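Local coordinates for protein ectonucleotide pyrophosphatase/phosphodiesterase family member 5 (Mus musculus, PDB 5VEO) that probably hydrolyses nucleotide phosphodiester or pyrophosphate bonds as a zinc-dependent ectoenzyme, and binds AMP at a zinc ion, at residues A[17-22]-A[202-207]; A[137-142]-A[160-165]; A[154-159]-A[169-174]. The protein carries 1 engineered substitution. One frame throughout, in Å; residues are numbered along the deposited sequence.

Contact 1 of 3, residues A[17-22]-A[202-207]. With ZN (zinc ion), chain E; AMP (adenosine monophosphate), chain Q.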
loop_
_atom_site.group_PDB
_atom_site.type_symbol
_atom_site.label_atom_id
_atom_site.label_comp_id
_atom_site.label_asym_id
_atom_site.label_seq_id
_atom_site.Cartn_x
_atom_site.Cartn_y
_atom_site.Cartn_z
ATOM N N LEU A 17 -2.431 11.049 12.788
ATOM C CA LEU A 17 -1.171 10.430 12.394
ATOM C C LEU A 17 -1.496 9.070 11.795
ATOM O O LEU A 17 -2.055 8.228 12.494
ATOM C CB LEU A 17 -0.246 10.263 13.598
ATOM C CG LEU A 17 1.039 9.484 13.367
ATOM C CD1 LEU A 17 1.844 10.036 12.166
ATOM C CD2 LEU A 17 1.879 9.446 14.606
ATOM N N VAL A 18 -1.174 8.884 10.514
ATOM C CA VAL A 18 -1.348 7.602 9.828
ATOM C C VAL A 18 0.008 6.928 9.773
ATOM O O VAL A 18 0.988 7.501 9.260
ATOM C CB VAL A 18 -1.926 7.777 8.417
ATOM C CG1 VAL A 18 -2.118 6.400 7.723
ATOM C CG2 VAL A 18 -3.225 8.550 8.452
ATOM N N VAL A 19 0.066 5.706 10.290
ATOM C CA VAL A 19 1.272 4.900 10.286
ATOM C C VAL A 19 1.037 3.706 9.385
ATOM O O VAL A 19 0.037 3.002 9.554
ATOM C CB VAL A 19 1.642 4.424 11.696
ATOM C CG1 VAL A 19 2.916 3.608 11.644
ATOM C CG2 VAL A 19 1.772 5.609 12.623
ATOM N N SER A 20 1.973 3.451 8.461
ATOM C CA SER A 20 1.965 2.228 7.654
ATOM C C SER A 20 3.207 1.413 7.992
ATOM O O SER A 20 4.338 1.868 7.769
ATOM C CB SER A 20 1.930 2.508 6.156
ATOM O OG SER A 20 2.028 1.295 5.450
ATOM N N PHE A 21 2.987 0.237 8.579
ATOM C CA PHE A 21 4.015 -0.789 8.684
ATOM C C PHE A 21 3.847 -1.657 7.459
ATOM O O PHE A 21 2.884 -2.424 7.366
ATOM C CB PHE A 21 3.888 -1.614 9.959
ATOM C CG PHE A 21 4.200 -0.852 11.201
ATOM C CD1 PHE A 21 5.505 -0.489 11.482
ATOM C CD2 PHE A 21 3.207 -0.534 12.112
ATOM C CE1 PHE A 21 5.809 0.194 12.610
ATOM C CE2 PHE A 21 3.523 0.161 13.273
ATOM C CZ PHE A 21 4.818 0.518 13.517
ATOM N N ASP A 22 4.757 -1.515 6.511
ATOM C CA ASP A 22 4.561 -2.137 5.212
ATOM C C ASP A 22 4.408 -3.659 5.358
ATOM O O ASP A 22 5.199 -4.311 6.046
ATOM C CB ASP A 22 5.745 -1.794 4.308
ATOM C CG ASP A 22 5.442 -2.041 2.839
ATOM O OD1 ASP A 22 5.008 -3.183 2.534
ATOM O OD2 ASP A 22 5.588 -1.102 2.013
ATOM N N GLY A 202 5.221 0.436 20.330
ATOM C CA GLY A 202 5.324 0.859 21.722
ATOM C C GLY A 202 6.190 2.093 21.901
ATOM O O GLY A 202 5.863 2.984 22.690
ATOM N N TYR A 203 7.297 2.164 21.163
ATOM C CA TYR A 203 8.143 3.352 21.174
ATOM C C TYR A 203 7.373 4.591 20.717
ATOM O O TYR A 203 7.456 5.663 21.332
ATOM C CB TYR A 203 9.354 3.106 20.275
ATOM C CG TYR A 203 10.313 4.260 20.231
ATOM C CD1 TYR A 203 11.323 4.377 21.176
ATOM C CD2 TYR A 203 10.208 5.243 19.259
ATOM C CE1 TYR A 203 12.215 5.425 21.138
ATOM C CE2 TYR A 203 11.105 6.314 19.218
ATOM C CZ TYR A 203 12.094 6.397 20.166
ATOM O OH TYR A 203 12.979 7.439 20.143
ATOM N N LEU A 204 6.619 4.461 19.629
ATOM C CA LEU A 204 5.810 5.571 19.139
ATOM C C LEU A 204 4.791 6.010 20.186
ATOM O O LEU A 204 4.615 7.205 20.442
ATOM C CB LEU A 204 5.111 5.162 17.837
ATOM C CG LEU A 204 4.100 6.168 17.280
ATOM C CD1 LEU A 204 4.753 7.531 16.992
ATOM C CD2 LEU A 204 3.426 5.610 16.037
ATOM N N ILE A 205 4.106 5.049 20.799
ATOM C CA ILE A 205 3.136 5.379 21.835
ATOM C C ILE A 205 3.812 6.150 22.961
ATOM O O ILE A 205 3.308 7.178 23.417
ATOM C CB ILE A 205 2.467 4.104 22.364
ATOM C CG1 ILE A 205 1.641 3.458 21.262
ATOM C CG2 ILE A 205 1.611 4.421 23.596
ATOM C CD1 ILE A 205 1.171 2.063 21.636
ATOM N N LYS A 206 4.951 5.644 23.432
ATOM C CA LYS A 206 5.683 6.300 24.515
ATOM C C LYS A 206 6.052 7.730 24.139
ATOM O O LYS A 206 5.920 8.654 24.954
ATOM C CB LYS A 206 6.935 5.481 24.841
ATOM C CG LYS A 206 7.778 5.971 26.003
ATOM C CD LYS A 206 9.035 5.076 26.198
ATOM C CE LYS A 206 10.173 5.419 25.211
ATOM N NZ LYS A 206 11.486 4.696 25.419
ATOM N N MET A 207 6.501 7.942 22.901
ATOM C CA MET A 207 6.896 9.285 22.491
ATOM C C MET A 207 5.698 10.212 22.318
ATOM O O MET A 207 5.803 11.412 22.608
ATOM C CB MET A 207 7.710 9.218 21.202
ATOM C CG MET A 207 9.027 8.537 21.399
ATOM S SD MET A 207 10.044 9.516 22.518
ATOM C CE MET A 207 11.081 8.276 23.244
HETATM ZN ZN ZN E . 4.109 -3.135 0.816
HETATM P P AMP Q . 6.164 -3.435 -1.775
HETATM O O1P AMP Q . 5.242 -3.330 -2.953
HETATM O O2P AMP Q . 6.984 -4.730 -1.811
HETATM O O3P AMP Q . 5.448 -3.285 -0.436
HETATM O "O5'" AMP Q . 7.215 -2.229 -1.843
HETATM C "C5'" AMP Q . 7.838 -1.781 -0.630
HETATM C "C4'" AMP Q . 9.262 -1.334 -0.811
HETATM O "O4'" AMP Q . 9.256 -0.057 -1.433
HETATM C "C3'" AMP Q . 10.005 -1.136 0.512
HETATM O "O3'" AMP Q . 10.948 -2.167 0.709
HETATM C "C2'" AMP Q . 10.719 0.211 0.366
HETATM O "O2'" AMP Q . 12.093 0.189 0.644
HETATM C "C1'" AMP Q . 10.448 0.596 -1.075
HETATM N N9 AMP Q . 10.265 2.018 -1.259
HETATM C C8 AMP Q . 9.287 2.794 -0.758
HETATM N N7 AMP Q . 9.456 4.071 -1.181
HETATM C C5 AMP Q . 10.564 4.071 -1.968
HETATM C C6 AMP Q . 11.318 5.070 -2.753
HETATM N N6 AMP Q . 10.909 6.351 -2.775
HETATM N N1 AMP Q . 12.406 4.668 -3.433
HETATM C C2 AMP Q . 12.836 3.393 -3.433
HETATM N N3 AMP Q . 12.206 2.419 -2.756
HETATM C C4 AMP Q . 11.093 2.722 -2.012
#
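Leu204, on helix 190-210, drops its isobutyl group between Leu17 and Val19 of strand 16-21. The CA-CB bond of Leu204 already points at the strand; with CG opposite the backbone N (chi1 173°), the fork is carried onward to it. CB stays back from the strand, and CG is the branch point from which the two methyls part. CD1 meets Leu17 CD2 at 4.2 Å, the methyl ends of the two leucines coming together head-on; CD2 goes to Val19 CG2 at 3.8 Å, and here the side chains lie alongside one another, pointing opposite ways. Leu17 and Val19 both point to this face because residues alternate along a strand. The strand is a central one in the mixed sheet of the alkaline phosphatase superfamily, whose faces are covered by helices, and short branched apolar residues suit such a buried seam. Leu219 of strand 218-222 and Val153 of helix 149-160 also touch Leu204. Just past the end of the strand, Asp22 OD1 binds the zinc ion at 1.9 Å, with OD2 farther from it at 2.8 Å. Asp224 and His225 bind the same zinc, while AMP O3P coordinates it at 1.8 Å. Asp22 OD2 also has a hydrogen bond with Tyr172 OH.

Contact 2 of 3, residues A[137-142]-A[160-165]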
loop_
_atom_site.group_PDB
_atom_site.type_symbol
_atom_site.label_atom_id
_atom_site.label_comp_id
_atom_site.label_asym_id
_atom_site.label_seq_id
_atom_site.Cartn_x
_atom_site.Cartn_y
_atom_site.Cartn_z
ATOM N N PRO A 137 4.187 17.912 0.723
ATOM C CA PRO A 137 3.802 18.133 2.122
ATOM C C PRO A 137 4.605 19.291 2.708
ATOM O O PRO A 137 5.763 19.513 2.346
ATOM C CB PRO A 137 4.148 16.802 2.802
ATOM C CG PRO A 137 4.239 15.797 1.672
ATOM C CD PRO A 137 4.833 16.601 0.544
ATOM N N THR A 138 3.982 20.020 3.632
ATOM C CA THR A 138 4.657 21.149 4.284
ATOM C C THR A 138 6.030 20.753 4.801
ATOM O O THR A 138 7.015 21.487 4.624
ATOM C CB THR A 138 3.813 21.663 5.438
ATOM O OG1 THR A 138 2.470 21.844 4.990
ATOM C CG2 THR A 138 4.399 22.991 5.987
ATOM N N TYR A 139 6.109 19.580 5.446
ATOM C CA TYR A 139 7.350 18.989 5.910
ATOM C C TYR A 139 7.454 17.576 5.369
ATOM O O TYR A 139 6.479 16.817 5.432
ATOM C CB TYR A 139 7.428 18.912 7.439
ATOM C CG TYR A 139 7.139 20.197 8.214
ATOM C CD1 TYR A 139 8.140 21.120 8.441
ATOM C CD2 TYR A 139 5.886 20.450 8.750
ATOM C CE1 TYR A 139 7.903 22.269 9.159
ATOM C CE2 TYR A 139 5.631 21.613 9.482
ATOM C CZ TYR A 139 6.651 22.511 9.680
ATOM O OH TYR A 139 6.416 23.671 10.407
ATOM N N TYR A 140 8.636 17.199 4.890
ATOM C CA TYR A 140 8.831 15.823 4.439
ATOM C C TYR A 140 10.310 15.477 4.471
ATOM O O TYR A 140 11.186 16.355 4.462
ATOM C CB TYR A 140 8.259 15.597 3.032
ATOM C CG TYR A 140 9.018 16.300 1.941
ATOM C CD1 TYR A 140 10.052 15.668 1.271
ATOM C CD2 TYR A 140 8.700 17.603 1.577
ATOM C CE1 TYR A 140 10.771 16.326 0.264
ATOM C CE2 TYR A 140 9.417 18.272 0.577
ATOM C CZ TYR A 140 10.439 17.622 -0.077
ATOM O OH TYR A 140 11.146 18.284 -1.063
ATOM N N LEU A 141 10.576 14.199 4.489
ATOM C CA LEU A 141 11.928 13.667 4.388
ATOM C C LEU A 141 12.177 13.079 3.004
ATOM O O LEU A 141 11.355 12.296 2.513
ATOM C CB LEU A 141 12.167 12.587 5.441
ATOM C CG LEU A 141 11.809 12.924 6.898
ATOM C CD1 LEU A 141 12.102 11.744 7.832
ATOM C CD2 LEU A 141 12.535 14.191 7.368
ATOM N N PRO A 142 13.288 13.393 2.343
ATOM C CA PRO A 142 13.684 12.611 1.165
ATOM C C PRO A 142 13.756 11.131 1.506
ATOM O O PRO A 142 14.289 10.749 2.545
ATOM C CB PRO A 142 15.064 13.184 0.821
ATOM C CG PRO A 142 15.036 14.552 1.402
ATOM C CD PRO A 142 14.315 14.377 2.696
ATOM N N PHE A 160 4.462 17.789 14.842
ATOM C CA PHE A 160 3.196 17.988 15.538
ATOM C C PHE A 160 3.293 19.070 16.617
ATOM O O PHE A 160 2.252 19.583 17.057
ATOM C CB PHE A 160 2.718 16.697 16.200
ATOM C CG PHE A 160 1.867 15.828 15.308
ATOM C CD1 PHE A 160 0.615 16.251 14.897
ATOM C CD2 PHE A 160 2.313 14.588 14.900
ATOM C CE1 PHE A 160 -0.176 15.456 14.089
ATOM C CE2 PHE A 160 1.519 13.782 14.077
ATOM C CZ PHE A 160 0.292 14.224 13.668
ATOM N N THR A 161 4.509 19.397 17.055
ATOM C CA THR A 161 4.724 20.352 18.142
ATOM C C THR A 161 5.531 21.565 17.690
ATOM O O THR A 161 6.002 22.352 18.532
ATOM C CB THR A 161 5.426 19.673 19.311
ATOM O OG1 THR A 161 6.711 19.192 18.877
ATOM C CG2 THR A 161 4.551 18.526 19.854
ATOM N N ALA A 162 5.661 21.747 16.383
ATOM C CA ALA A 162 6.480 22.817 15.833
ATOM C C ALA A 162 5.828 24.179 16.056
ATOM O O ALA A 162 4.639 24.307 16.345
ATOM C CB ALA A 162 6.710 22.596 14.337
ATOM N N LYS A 163 6.643 25.219 15.878
ATOM C CA LYS A 163 6.111 26.570 15.868
ATOM C C LYS A 163 4.948 26.687 14.889
ATOM O O LYS A 163 3.929 27.313 15.194
ATOM C CB LYS A 163 7.250 27.540 15.530
ATOM C CG LYS A 163 6.873 28.969 15.658
ATOM C CD LYS A 163 8.045 29.895 15.342
ATOM C CE LYS A 163 8.467 29.809 13.911
ATOM N NZ LYS A 163 9.442 30.908 13.587
ATOM N N ASP A 164 5.070 26.050 13.716
ATOM C CA ASP A 164 3.990 25.952 12.725
ATOM C C ASP A 164 3.640 24.474 12.619
ATOM O O ASP A 164 4.174 23.762 11.765
ATOM C CB ASP A 164 4.380 26.494 11.349
ATOM C CG ASP A 164 3.314 26.210 10.279
ATOM O OD1 ASP A 164 2.149 25.922 10.635
ATOM O OD2 ASP A 164 3.644 26.269 9.074
ATOM N N PRO A 165 2.760 23.980 13.464
ATOM C CA PRO A 165 2.608 22.529 13.593
ATOM C C PRO A 165 1.662 21.918 12.574
ATOM O O PRO A 165 0.752 22.559 12.044
ATOM C CB PRO A 165 2.051 22.384 15.014
ATOM C CG PRO A 165 1.227 23.601 15.196
ATOM C CD PRO A 165 1.989 24.702 14.487
HETATM O O HOH W 1 7.689 25.350 12.455
#
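Tyr139 OH is gripped from two directions: it donates a hydrogen bond of 2.6 Å to Asp164 O, and it accepts one of 2.9 Å from a water molecule. The contact ties strand 139-140, at the edge of the mixed sheet, to the loop that follows helix 149-160, within a beta-alpha-beta crossover that leads on to the parallel strand 168-173. The same water accepts a bond from Asp164 N at 3.0 Å; the phenol thus engages the C=O of Asp164 directly and its N-H through the water, to which a long, flat side chain ending in a hydroxyl is well suited. The carbonyl oxygen sits at the ring's edge, in the plane of the ring, and sees the phenol at a C=O...O angle of 138°. Because Tyr139 CG lies opposite its own carbonyl carbon (chi1 -51°), the ring extends toward the loop; Thr138 CG2 lies over one face, and Trp159 stacks with the ring. A phenylalanine here would probably keep much of the stacking but leave Asp164 O without this donor and the water without its phenol partner. Ala162, small enough to fit beside the phenol, brings its CB within 4.1 Å of Tyr139 OH.

Contact 3 of 3, residues A[154-159]-A[169-174]. With AMP (adenosine monophosphate), chain Q.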
loop_
_atom_site.group_PDB
_atom_site.type_symbol
_atom_site.label_atom_id
_atom_site.label_comp_id
_atom_site.label_asym_id
_atom_site.label_seq_id
_atom_site.Cartn_x
_atom_site.Cartn_y
_atom_site.Cartn_z
ATOM N N ALA A 154 10.889 10.802 15.607
ATOM C CA ALA A 154 11.329 12.080 16.157
ATOM C C ALA A 154 10.874 13.238 15.283
ATOM O O ALA A 154 10.400 14.264 15.791
ATOM C CB ALA A 154 12.847 12.086 16.322
ATOM N N LYS A 155 11.004 13.095 13.963
ATOM C CA LYS A 155 10.567 14.159 13.067
ATOM C C LYS A 155 9.060 14.368 13.150
ATOM O O LYS A 155 8.577 15.506 13.197
ATOM C CB LYS A 155 10.991 13.839 11.638
ATOM C CG LYS A 155 12.483 13.935 11.432
ATOM C CD LYS A 155 12.895 15.424 11.517
ATOM C CE LYS A 155 14.358 15.679 11.780
ATOM N NZ LYS A 155 14.479 17.129 12.168
ATOM N N ILE A 156 8.291 13.272 13.141
ATOM C CA ILE A 156 6.843 13.388 13.260
ATOM C C ILE A 156 6.463 14.161 14.523
ATOM O O ILE A 156 5.590 15.037 14.490
ATOM C CB ILE A 156 6.207 11.981 13.242
ATOM C CG1 ILE A 156 6.327 11.380 11.837
ATOM C CG2 ILE A 156 4.764 12.025 13.748
ATOM C CD1 ILE A 156 5.399 11.973 10.792
ATOM N N ILE A 157 7.069 13.808 15.661
ATOM C CA ILE A 157 6.732 14.447 16.932
ATOM C C ILE A 157 7.116 15.915 16.887
ATOM O O ILE A 157 6.365 16.788 17.349
ATOM C CB ILE A 157 7.434 13.731 18.107
ATOM C CG1 ILE A 157 6.999 12.252 18.255
ATOM C CG2 ILE A 157 7.217 14.515 19.428
ATOM C CD1 ILE A 157 5.676 12.056 18.769
ATOM N N GLU A 158 8.293 16.202 16.335
ATOM C CA GLU A 158 8.735 17.590 16.151
ATOM C C GLU A 158 7.732 18.384 15.327
ATOM O O GLU A 158 7.388 19.524 15.665
ATOM C CB GLU A 158 10.092 17.610 15.466
ATOM C CG GLU A 158 11.201 17.154 16.361
ATOM C CD GLU A 158 12.476 16.841 15.605
ATOM O OE1 GLU A 158 12.580 17.191 14.398
ATOM O OE2 GLU A 158 13.378 16.234 16.224
ATOM N N TRP A 159 7.231 17.794 14.244
ATOM C CA TRP A 159 6.310 18.516 13.380
ATOM C C TRP A 159 4.959 18.758 14.051
ATOM O O TRP A 159 4.351 19.820 13.850
ATOM C CB TRP A 159 6.150 17.765 12.058
ATOM C CG TRP A 159 7.428 17.683 11.274
ATOM C CD1 TRP A 159 8.503 18.538 11.326
ATOM C CD2 TRP A 159 7.765 16.676 10.327
ATOM N NE1 TRP A 159 9.474 18.126 10.446
ATOM C CE2 TRP A 159 9.052 16.967 9.839
ATOM C CE3 TRP A 159 7.101 15.545 9.851
ATOM C CZ2 TRP A 159 9.672 16.181 8.864
ATOM C CZ3 TRP A 159 7.719 14.760 8.908
ATOM C CH2 TRP A 159 8.993 15.080 8.421
ATOM N N GLY A 169 -0.075 13.842 9.874
ATOM C CA GLY A 169 1.223 13.222 9.699
ATOM C C GLY A 169 1.117 11.829 9.095
ATOM O O GLY A 169 0.122 11.123 9.290
ATOM N N PHE A 170 2.160 11.453 8.352
ATOM C CA PHE A 170 2.287 10.141 7.721
ATOM C C PHE A 170 3.640 9.562 8.086
ATOM O O PHE A 170 4.666 10.217 7.887
ATOM C CB PHE A 170 2.169 10.224 6.196
ATOM C CG PHE A 170 0.822 10.638 5.736
ATOM C CD1 PHE A 170 -0.180 9.688 5.575
ATOM C CD2 PHE A 170 0.528 11.973 5.497
ATOM C CE1 PHE A 170 -1.447 10.051 5.170
ATOM C CE2 PHE A 170 -0.744 12.345 5.083
ATOM C CZ PHE A 170 -1.736 11.384 4.931
ATOM N N LEU A 171 3.645 8.338 8.604
ATOM C CA LEU A 171 4.853 7.653 9.047
ATOM C C LEU A 171 4.880 6.277 8.406
ATOM O O LEU A 171 3.880 5.563 8.448
ATOM C CB LEU A 171 4.875 7.540 10.576
ATOM C CG LEU A 171 5.943 6.699 11.248
ATOM C CD1 LEU A 171 7.324 7.264 10.964
ATOM C CD2 LEU A 171 5.702 6.579 12.762
ATOM N N TYR A 172 6.010 5.924 7.808
ATOM C CA TYR A 172 6.156 4.689 7.052
ATOM C C TYR A 172 7.373 3.923 7.556
ATOM O O TYR A 172 8.431 4.515 7.840
ATOM C CB TYR A 172 6.283 5.014 5.564
ATOM C CG TYR A 172 6.609 3.851 4.668
ATOM C CD1 TYR A 172 5.635 2.930 4.304
ATOM C CD2 TYR A 172 7.889 3.664 4.204
ATOM C CE1 TYR A 172 5.935 1.864 3.477
ATOM C CE2 TYR A 172 8.203 2.606 3.388
ATOM C CZ TYR A 172 7.227 1.699 3.035
ATOM O OH TYR A 172 7.567 0.654 2.226
ATOM N N TRP A 173 7.225 2.598 7.625
ATOM C CA TRP A 173 8.312 1.686 7.974
ATOM C C TRP A 173 8.241 0.464 7.065
ATOM O O TRP A 173 7.143 0.007 6.730
ATOM C CB TRP A 173 8.219 1.283 9.449
ATOM C CG TRP A 173 9.364 0.480 9.988
ATOM C CD1 TRP A 173 9.306 -0.778 10.529
ATOM C CD2 TRP A 173 10.736 0.880 10.055
ATOM N NE1 TRP A 173 10.555 -1.171 10.939
ATOM C CE2 TRP A 173 11.451 -0.176 10.654
ATOM C CE3 TRP A 173 11.427 2.030 9.667
ATOM C CZ2 TRP A 173 12.824 -0.122 10.863
ATOM C CZ3 TRP A 173 12.788 2.096 9.888
ATOM C CH2 TRP A 173 13.477 1.022 10.475
ATOM N N GLU A 174 9.416 -0.071 6.674
ATOM C CA GLU A 174 9.511 -1.095 5.629
ATOM C C GLU A 174 9.297 -2.520 6.132
ATOM O O GLU A 174 9.207 -3.451 5.305
ATOM C CB GLU A 174 10.872 -1.008 4.943
ATOM C CG GLU A 174 11.107 0.293 4.183
ATOM C CD GLU A 174 11.517 1.487 5.045
ATOM O OE1 GLU A 174 11.554 2.616 4.486
ATOM O OE2 GLU A 174 11.849 1.296 6.246
HETATM P P AMP Q . 6.164 -3.435 -1.775
HETATM O O1P AMP Q . 5.242 -3.330 -2.953
HETATM O O2P AMP Q . 6.984 -4.730 -1.811
HETATM O O3P AMP Q . 5.448 -3.285 -0.436
HETATM O "O5'" AMP Q . 7.215 -2.229 -1.843
HETATM C "C5'" AMP Q . 7.838 -1.781 -0.630
HETATM C "C4'" AMP Q . 9.262 -1.334 -0.811
HETATM O "O4'" AMP Q . 9.256 -0.057 -1.433
HETATM C "C3'" AMP Q . 10.005 -1.136 0.512
HETATM O "O3'" AMP Q . 10.948 -2.167 0.709
HETATM C "C2'" AMP Q . 10.719 0.211 0.366
HETATM O "O2'" AMP Q . 12.093 0.189 0.644
HETATM C "C1'" AMP Q . 10.448 0.596 -1.075
HETATM N N9 AMP Q . 10.265 2.018 -1.259
HETATM C C8 AMP Q . 9.287 2.794 -0.758
HETATM N N7 AMP Q . 9.456 4.071 -1.181
HETATM C C5 AMP Q . 10.564 4.071 -1.968
HETATM C C6 AMP Q . 11.318 5.070 -2.753
HETATM N N6 AMP Q . 10.909 6.351 -2.775
HETATM N N1 AMP Q . 12.406 4.668 -3.433
HETATM C C2 AMP Q . 12.836 3.393 -3.433
HETATM N N3 AMP Q . 12.206 2.419 -2.756
HETATM C C4 AMP Q . 11.093 2.722 -2.012
#
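Helix 149-160 turns back into strand 168-173 as the second half of a beta-alpha-beta crossover, and this contact is where the two pack. The axes of segments 154-159 and 169-173 run almost antiparallel, at 175°, and approach to 9.3 Å. Ile156 carries the contact from the helix. Its chi1 (-70°) puts CG1 opposite the carbonyl carbon, and the bend at chi2 then sets CD1 over the strand backbone: CD1 lies 3.5 Å from Phe170 O and 4.5 Å from Gly169 CA. Glycine suits its place, since a beta carbon there would point at the helix, toward that same methyl. Farther along the strand, Ile156 CG1 meets Leu171 CB at 4.3 Å, in plain apolar packing for which the flexible ethyl arm of isoleucine is well suited. Phe170, between Gly169 and Leu171, points away from the helix, to the other face of the sheet, where its ring meets Trp125.

The end of the strand and the residue just after it line the nucleotide pocket. Tyr172 OH reaches AMP C3' at 3.5 Å, at the ribose, and Glu174 CG lies 3.7 Å from AMP O2'. The chain of Glu174 bends at chi2 (80°), and its carboxylate is engaged by a salt bridge to Arg152 and a hydrogen bond with Tyr143 OH, itself hydrogen-bonded to AMP; Glu174 is thus likely to help position that tyrosine. On the helix, one turn of spacing lets Lys155 NZ form a salt bridge of 2.9 Å with Glu158 OE1, the oxygen accepting through its syn lone pair.

Overall arrangement
All three contacts belong to one half of the mixed sheet and the helices that cover it. Contacts 1 and 3 are close, with centres about 8 Å apart, because strands 16-21 and 168-173 are neighbours; Asp22 N and Trp173 O probably form a hydrogen bond between them. The centre of contact 2 lies about 9 Å from that of contact 3 and about 17 Å from that of contact 1, nearer the surface. Along the chain, contacts 2 and 3 interleave, and both are nested inside the long loop closed by contact 1. The two adjacent strands run from the helix-covered packing of contacts 1 and 3 to the zinc and AMP at their C-terminal ends, while contact 2 joins outer strand 139-140 to the loop after helix 149-160.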